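Local coordinates for AT-rich interactive domain-containing protein 4 (Arabidopsis thaliana, PDB 6LQF) that binds DNA through its ARID domain and H3K4me3 through its PHD finger, a dual recognition by this ISWI component that regulates the floral transition, at a contact of chain A with DNA. Residues are numbered along the deposited sequence; one frame, centred on the assembly and turned at random.

A contact of chain A with DNA. Residues 58-61, 104. With nucleotides of chain B.
A tight beta-hairpin of the ARID domain, made of strand 58-59, the turn at Asn60 and Ser61 and the returning strand 62-63, lies against the sugar-phosphate backbone of chain B; in the chain it falls between helices 26-39 and 66-74. Met104, from the loop ahead of helix 107-118, reaches the DA4 phosphate from another side. At the start of the strand, the backbone N of Val58 donates to OP1 of the DT3 phosphate at 2.8 Å, a nearly straight bond of 162° at the hydrogen. The next phosphate, that of DA4, is gripped by consecutive amides of the turn: Asn60 N meets OP2 at 2.9 Å, and Ser61 N meets OP1 at 2.8 Å with a more bent approach of 146°. Each non-bridging oxygen thus receives its own N-H. Both turn residues have positive phi, a conformation that asparagine adopts more readily than most residues, and it aims the two amides at one phosphate. The Asn60 side chain points away from this phosphate, with CG anti to the backbone N (chi1 -163°), so its contribution here is mainly to backbone shape. Ser61 is small enough to let the turn come close; its hydroxyl OG stays 4.0 Å from DA4 OP1, too far to add a hydrogen bond. Between the two phosphates, Val58, whose beta-branching suits the extended strand, lays its CG1 methyl 3.9 Å from DA4 OP1, a van der Waals contact. Met104, bent at chi2 and chi3, brings its terminal methyl CE to 3.8 Å from DA4 OP2, while SD passes 4.2 Å from the deoxyribose C2'. The flexible thioether can follow the curved backbone, and Leu59 offers CE an apolar surface, its CD1 methyl packing tightly against it. Because the bonds use main-chain amides and phosphate oxygens, they do not read the bases; the site clamps two successive phosphates and so is likely to help anchor and orient the ARID domain on the duplex.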
loop_
_atom_site.group_PDB
_atom_site.type_symbol
_atom_site.label_atom_id
_atom_site.label_comp_id
_atom_site.label_asym_id
_atom_site.label_seq_id
_atom_site.Cartn_x
_atom_site.Cartn_y
_atom_site.Cartn_z
ATOM N N VAL A 58 -4.869 4.684 17.227
ATOM C CA VAL A 58 -4.023 3.605 17.748
ATOM C C VAL A 58 -4.463 2.298 17.085
ATOM O O VAL A 58 -5.668 2.033 16.915
ATOM C CB VAL A 58 -4.174 3.508 19.251
ATOM C CG1 VAL A 58 -3.438 2.300 19.835
ATOM C CG2 VAL A 58 -3.682 4.790 19.882
ATOM N N LEU A 59 -3.475 1.479 16.727
ATOM C CA LEU A 59 -3.670 0.156 16.136
ATOM C C LEU A 59 -2.661 -0.788 16.796
ATOM O O LEU A 59 -1.466 -0.551 16.716
ATOM C CB LEU A 59 -3.438 0.195 14.640
ATOM C CG LEU A 59 -3.624 -1.162 13.953
ATOM C CD1 LEU A 59 -5.060 -1.542 14.075
ATOM C CD2 LEU A 59 -3.244 -1.067 12.501
ATOM N N ASN A 60 -3.160 -1.860 17.391
ATOM C CA ASN A 60 -2.352 -2.851 18.087
ATOM C C ASN A 60 -1.404 -2.161 19.077
ATOM O O ASN A 60 -0.223 -2.453 19.101
ATOM C CB ASN A 60 -1.560 -3.675 17.067
ATOM C CG ASN A 60 -1.023 -4.976 17.631
ATOM O OD1 ASN A 60 -1.535 -5.492 18.610
ATOM N ND2 ASN A 60 0.033 -5.525 16.994
ATOM N N SER A 61 -1.962 -1.227 19.857
ATOM C CA SER A 61 -1.267 -0.488 20.940
ATOM C C SER A 61 -0.170 0.457 20.507
ATOM O O SER A 61 0.621 0.876 21.376
ATOM C CB SER A 61 -0.632 -1.491 21.926
ATOM O OG SER A 61 -1.612 -2.368 22.475
ATOM N N MET A 104 -5.198 -9.440 15.890
ATOM C CA MET A 104 -5.843 -8.350 15.163
ATOM C C MET A 104 -6.686 -8.922 14.039
ATOM O O MET A 104 -6.391 -8.756 12.852
ATOM C CB MET A 104 -4.789 -7.400 14.608
ATOM C CG MET A 104 -3.988 -6.695 15.737
ATOM S SD MET A 104 -4.956 -5.523 16.712
ATOM C CE MET A 104 -5.622 -4.473 15.456
ATOM P P DT B 3 -8.888 4.161 17.694
ATOM O OP1 DT B 3 -7.620 4.814 17.871
ATOM O OP2 DT B 3 -9.433 4.014 16.390
ATOM O "O5'" DT B 3 -8.854 2.726 18.359
ATOM C "C5'" DT B 3 -8.335 2.576 19.666
ATOM C "C4'" DT B 3 -8.467 1.156 20.156
ATOM O "O4'" DT B 3 -9.857 0.859 20.339
ATOM C "C3'" DT B 3 -7.904 0.049 19.257
ATOM O "O3'" DT B 3 -7.006 -0.685 20.078
ATOM C "C2'" DT B 3 -9.121 -0.787 18.907
ATOM C "C1'" DT B 3 -10.062 -0.498 20.053
ATOM N N1 DT B 3 -11.467 -0.647 19.747
ATOM C C2 DT B 3 -12.276 -1.339 20.611
ATOM O O2 DT B 3 -11.853 -1.951 21.567
ATOM N N3 DT B 3 -13.595 -1.369 20.250
ATOM C C4 DT B 3 -14.176 -0.733 19.175
ATOM O O4 DT B 3 -15.375 -0.823 18.991
ATOM C C5 DT B 3 -13.273 0.015 18.341
ATOM C C7 DT B 3 -13.812 0.736 17.148
ATOM C C6 DT B 3 -11.986 0.046 18.684
ATOM P P DA B 4 -5.934 -1.695 19.537
ATOM O OP1 DA B 4 -4.712 -1.384 20.180
ATOM O OP2 DA B 4 -5.996 -1.812 18.108
ATOM O "O5'" DA B 4 -6.456 -3.083 20.077
ATOM C "C5'" DA B 4 -6.521 -3.321 21.474
ATOM C "C4'" DA B 4 -7.111 -4.682 21.766
ATOM O "O4'" DA B 4 -8.523 -4.684 21.506
ATOM C "C3'" DA B 4 -6.538 -5.852 20.981
ATOM O "O3'" DA B 4 -6.525 -6.919 21.917
ATOM C "C2'" DA B 4 -7.576 -6.097 19.908
ATOM C "C1'" DA B 4 -8.854 -5.723 20.606
ATOM N N9 DA B 4 -9.916 -5.217 19.764
ATOM C C8 DA B 4 -9.820 -4.370 18.695
ATOM N N7 DA B 4 -10.972 -4.000 18.209
ATOM C C5 DA B 4 -11.894 -4.645 19.015
ATOM C C6 DA B 4 -13.287 -4.682 19.006
ATOM N N6 DA B 4 -14.036 -4.016 18.132
ATOM N N1 DA B 4 -13.900 -5.420 19.951
ATOM C C2 DA B 4 -13.149 -6.096 20.821
ATOM N N3 DA B 4 -11.835 -6.139 20.934
ATOM C C4 DA B 4 -11.256 -5.379 19.993
#